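Local coordinates for periplasmic molybdate-binding protein (Azotobacter vinelandii, PDB 1ATG) that probably binds molybdate in the periplasm for uptake by an ABC transporter, and holds tungstate in the same anion pocket, at residues A[68-82]-A[187-199]. Sequence-based numbering, arbitrary orientation. Where two conformers were deposited one is given.
Sequences FALPGSRFTYAIGKL and YEPIVQQAVITKS
Q193 spends both ends of its amide on segment 68-82, to R74 and T76, a worked example of how a side chain can reinforce a backbone pairing. Its OE1 takes R74 NH1 at 2.8 Å, on a lone pair and in the guanidinium plane, although the two flat groups are turned 55° apart; its NE2 donates a hydrogen bond to T76 OG1 at 3.0 Å. R74 reaches it because CG stands anti to the backbone N (chi1 -171°) and the chain bends at chi3, its NE meanwhile forming a salt bridge with D64. A leucine at Q193 would probably leave R74 NH1 and T76 OG1 without these mates and the guanidinium less firmly oriented. On the other face, Q192 NE2 points in its amide plane to Y77 OH (3.0 Å), with ring and amide nearly perpendicular at 82°. Q192 stands in the second shell of the anion site: its NE2 also donates to N9 OD1 and its OE1 bonds Y117 OH, while Y77 OH bonds S54 O. A194 CB packs 3.7 Å from Y77 CD1. Towards one end, S73 OG accepts I196 N (3.0 Å) and donates to L70 O, tying the type II turn 70-73 to the strand. At the other, L82 CD2 sits over the centre of the Y187 ring, 4.1 Å from its centroid, and Y187 OH accepts L82 N. Strands 75-79 and 191-196 run antiparallel; Y77 N donates to Q192 O and Q192 N to A78 O, so both residues face Q192: a classic beta bulge within the mixed sheet of a two-domain periplasmic binding protein, beside the interdomain oxyanion site.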
# COMPACT_ATOMS: atom_id res chain seq x y z
N PHE A 68 15.84 4.51 14.94
CA PHE A 68 14.61 3.93 15.44
C PHE A 68 14.41 2.49 14.96
O PHE A 68 13.60 1.78 15.54
CB PHE A 68 13.40 4.76 14.99
CG PHE A 68 13.29 6.07 15.72
CD1 PHE A 68 12.75 6.10 16.99
CD2 PHE A 68 13.73 7.24 15.14
CE1 PHE A 68 12.65 7.30 17.68
CE2 PHE A 68 13.63 8.44 15.82
CZ PHE A 68 13.10 8.46 17.09
N ALA A 69 15.10 2.12 13.89
CA ALA A 69 14.97 0.77 13.34
C ALA A 69 16.11 -0.12 13.80
O ALA A 69 17.24 0.35 13.97
CB ALA A 69 14.94 0.82 11.82
N LEU A 70 15.82 -1.41 14.01
CA LEU A 70 16.89 -2.34 14.40
C LEU A 70 17.83 -2.46 13.21
O LEU A 70 17.40 -2.80 12.10
CB LEU A 70 16.28 -3.68 14.78
CG LEU A 70 17.22 -4.79 15.26
CD1 LEU A 70 17.71 -4.46 16.67
CD2 LEU A 70 16.55 -6.15 15.23
N PRO A 71 19.11 -2.17 13.40
CA PRO A 71 20.08 -2.24 12.33
C PRO A 71 20.06 -3.59 11.64
O PRO A 71 19.92 -4.63 12.29
CB PRO A 71 21.41 -1.96 13.02
CG PRO A 71 21.04 -1.19 14.25
CD PRO A 71 19.71 -1.74 14.69
N GLY A 72 20.11 -3.60 10.31
CA GLY A 72 20.12 -4.82 9.53
C GLY A 72 18.76 -5.46 9.28
O GLY A 72 18.69 -6.48 8.58
N SER A 73 17.67 -4.91 9.81
CA SER A 73 16.36 -5.51 9.64
C SER A 73 15.59 -4.98 8.43
O SER A 73 14.59 -5.62 8.06
CB SER A 73 15.47 -5.28 10.87
OG SER A 73 15.09 -3.91 10.99
N ARG A 74 16.03 -3.90 7.83
CA ARG A 74 15.28 -3.35 6.69
C ARG A 74 15.37 -4.18 5.43
O ARG A 74 16.47 -4.55 4.99
CB ARG A 74 15.83 -1.94 6.43
CG ARG A 74 14.99 -1.19 5.40
CD ARG A 74 15.29 0.31 5.53
NE ARG A 74 16.72 0.56 5.41
CZ ARG A 74 17.33 0.63 4.24
NH1 ARG A 74 16.68 0.49 3.09
NH2 ARG A 74 18.65 0.86 4.20
N PHE A 75 14.23 -4.44 4.78
CA PHE A 75 14.23 -5.19 3.54
C PHE A 75 12.96 -4.89 2.74
O PHE A 75 11.97 -4.38 3.28
CB PHE A 75 14.38 -6.69 3.78
CG PHE A 75 13.14 -7.40 4.22
CD1 PHE A 75 12.66 -7.29 5.51
CD2 PHE A 75 12.44 -8.21 3.34
CE1 PHE A 75 11.51 -7.96 5.90
CE2 PHE A 75 11.29 -8.87 3.71
CZ PHE A 75 10.83 -8.75 5.00
N THR A 76 13.05 -5.16 1.45
CA THR A 76 11.90 -5.00 0.56
C THR A 76 11.02 -6.24 0.65
O THR A 76 11.46 -7.32 0.21
CB THR A 76 12.35 -4.76 -0.88
OG1 THR A 76 13.10 -3.55 -0.86
CG2 THR A 76 11.17 -4.63 -1.82
N TYR A 77 9.82 -6.13 1.20
CA TYR A 77 8.93 -7.27 1.37
C TYR A 77 7.93 -7.43 0.24
O TYR A 77 7.34 -8.50 0.09
CB TYR A 77 8.19 -7.19 2.72
CG TYR A 77 7.18 -6.07 2.79
CD1 TYR A 77 7.55 -4.79 3.17
CD2 TYR A 77 5.84 -6.28 2.50
CE1 TYR A 77 6.63 -3.75 3.23
CE2 TYR A 77 4.91 -5.26 2.53
CZ TYR A 77 5.32 -4.01 2.90
OH TYR A 77 4.39 -2.99 2.94
N ALA A 78 7.75 -6.39 -0.57
CA ALA A 78 6.76 -6.45 -1.65
C ALA A 78 6.95 -5.24 -2.54
O ALA A 78 7.44 -4.19 -2.07
CB ALA A 78 5.35 -6.45 -1.06
N ILE A 79 6.55 -5.34 -3.78
CA ILE A 79 6.51 -4.21 -4.71
C ILE A 79 5.07 -4.14 -5.20
O ILE A 79 4.52 -5.11 -5.74
CB ILE A 79 7.50 -4.34 -5.87
CG1 ILE A 79 8.95 -4.43 -5.37
CG2 ILE A 79 7.41 -3.15 -6.82
CD1 ILE A 79 9.72 -5.61 -5.91
N GLY A 80 4.43 -2.99 -4.96
CA GLY A 80 3.01 -2.83 -5.26
C GLY A 80 2.76 -2.63 -6.73
O GLY A 80 3.66 -2.53 -7.58
N LYS A 81 1.47 -2.55 -7.05
CA LYS A 81 1.03 -2.28 -8.41
C LYS A 81 -0.14 -1.30 -8.31
O LYS A 81 -1.20 -1.62 -7.76
CB LYS A 81 0.58 -3.58 -9.07
CG LYS A 81 0.28 -3.48 -10.55
CD LYS A 81 0.34 -4.86 -11.22
CE LYS A 81 0.16 -4.74 -12.72
NZ LYS A 81 0.51 -6.01 -13.42
N LEU A 82 0.07 -0.13 -8.87
CA LEU A 82 -0.97 0.90 -8.87
C LEU A 82 -2.05 0.56 -9.87
O LEU A 82 -1.79 0.09 -11.00
CB LEU A 82 -0.32 2.22 -9.29
CG LEU A 82 -1.24 3.44 -9.30
CD1 LEU A 82 -1.69 3.84 -7.91
CD2 LEU A 82 -0.50 4.60 -9.96
N TYR A 187 5.02 6.08 -13.35
CA TYR A 187 5.19 6.42 -11.96
C TYR A 187 6.42 5.69 -11.43
O TYR A 187 6.83 4.69 -12.04
CB TYR A 187 3.97 6.04 -11.13
CG TYR A 187 3.56 4.59 -11.10
CD1 TYR A 187 2.91 3.97 -12.16
CD2 TYR A 187 3.83 3.82 -9.98
CE1 TYR A 187 2.52 2.65 -12.09
CE2 TYR A 187 3.45 2.49 -9.91
CZ TYR A 187 2.80 1.91 -10.97
OH TYR A 187 2.40 0.60 -10.83
N GLU A 188 6.97 6.13 -10.31
CA GLU A 188 8.12 5.40 -9.77
C GLU A 188 7.62 4.15 -9.07
O GLU A 188 6.62 4.21 -8.33
CB GLU A 188 8.87 6.31 -8.81
CG GLU A 188 9.51 7.52 -9.50
CD GLU A 188 10.71 7.17 -10.36
OE1 GLU A 188 11.20 6.02 -10.37
OE2 GLU A 188 11.24 8.06 -11.06
N PRO A 189 8.27 3.01 -9.22
CA PRO A 189 7.80 1.77 -8.60
C PRO A 189 7.57 1.89 -7.11
O PRO A 189 8.29 2.54 -6.34
CB PRO A 189 8.87 0.75 -8.97
CG PRO A 189 9.40 1.26 -10.27
CD PRO A 189 9.40 2.77 -10.13
N ILE A 190 6.51 1.22 -6.67
CA ILE A 190 6.08 1.27 -5.26
C ILE A 190 6.79 0.17 -4.50
O ILE A 190 6.26 -0.92 -4.25
CB ILE A 190 4.55 1.18 -5.19
CG1 ILE A 190 3.88 2.29 -6.02
CG2 ILE A 190 4.07 1.27 -3.75
CD1 ILE A 190 2.40 2.07 -6.24
N VAL A 191 8.04 0.43 -4.15
CA VAL A 191 8.92 -0.51 -3.47
C VAL A 191 8.69 -0.42 -1.97
O VAL A 191 8.91 0.64 -1.38
CB VAL A 191 10.39 -0.23 -3.86
CG1 VAL A 191 11.29 -1.17 -3.08
CG2 VAL A 191 10.54 -0.40 -5.36
N GLN A 192 8.15 -1.49 -1.38
CA GLN A 192 7.69 -1.43 -0.00
C GLN A 192 8.66 -2.12 0.94
O GLN A 192 8.98 -3.31 0.76
CB GLN A 192 6.29 -2.08 0.08
CG GLN A 192 5.36 -1.52 -0.99
CD GLN A 192 3.91 -1.93 -0.96
OE1 GLN A 192 3.23 -1.76 -1.97
NE2 GLN A 192 3.38 -2.43 0.15
N GLN A 193 9.13 -1.36 1.93
CA GLN A 193 10.10 -1.91 2.87
C GLN A 193 9.54 -2.00 4.28
O GLN A 193 8.61 -1.29 4.66
CB GLN A 193 11.39 -1.08 2.87
CG GLN A 193 12.12 -1.15 1.54
CD GLN A 193 13.60 -0.86 1.72
OE1 GLN A 193 13.95 0.11 2.38
NE2 GLN A 193 14.44 -1.72 1.15
N ALA A 194 10.11 -2.94 5.03
CA ALA A 194 9.74 -3.21 6.39
C ALA A 194 10.98 -3.13 7.28
O ALA A 194 12.10 -3.31 6.83
CB ALA A 194 9.12 -4.59 6.53
N VAL A 195 10.72 -2.79 8.54
CA VAL A 195 11.79 -2.75 9.53
C VAL A 195 11.24 -3.28 10.85
O VAL A 195 10.06 -3.29 11.15
CB VAL A 195 12.36 -1.35 9.83
CG1 VAL A 195 13.23 -0.81 8.72
CG2 VAL A 195 11.25 -0.36 10.18
N ILE A 196 12.20 -3.73 11.68
CA ILE A 196 11.92 -4.04 13.07
C ILE A 196 12.20 -2.74 13.85
O ILE A 196 13.15 -2.04 13.53
CB ILE A 196 12.78 -5.18 13.64
CG1 ILE A 196 12.42 -6.50 12.95
CG2 ILE A 196 12.62 -5.31 15.15
CD1 ILE A 196 13.31 -7.66 13.35
N THR A 197 11.31 -2.42 14.77
CA THR A 197 11.50 -1.21 15.60
C THR A 197 12.57 -1.54 16.65
O THR A 197 12.36 -2.49 17.39
CB THR A 197 10.17 -0.78 16.18
OG1 THR A 197 9.23 -0.44 15.13
CG2 THR A 197 10.32 0.46 17.06
N LYS A 198 13.65 -0.77 16.71
CA LYS A 198 14.77 -1.05 17.61
C LYS A 198 14.41 -1.30 19.06
O LYS A 198 15.01 -2.16 19.72
CB LYS A 198 15.79 0.09 17.52
CG LYS A 198 17.17 -0.24 18.09
CD LYS A 198 18.19 0.76 17.59
CE LYS A 198 19.48 0.73 18.39
NZ LYS A 198 20.43 1.78 17.92
N SER A 199 13.44 -0.60 19.60
CA SER A 199 13.00 -0.69 20.98
C SER A 199 12.12 -1.89 21.28
O SER A 199 11.64 -2.03 22.41
CB SER A 199 12.23 0.60 21.32
OG SER A 199 11.01 0.66 20.61
O HOH W 1 13.07 2.21 18.27
O HOH W 2 5.09 -0.34 -8.49
O HOH W 3 0.51 -0.18 -12.58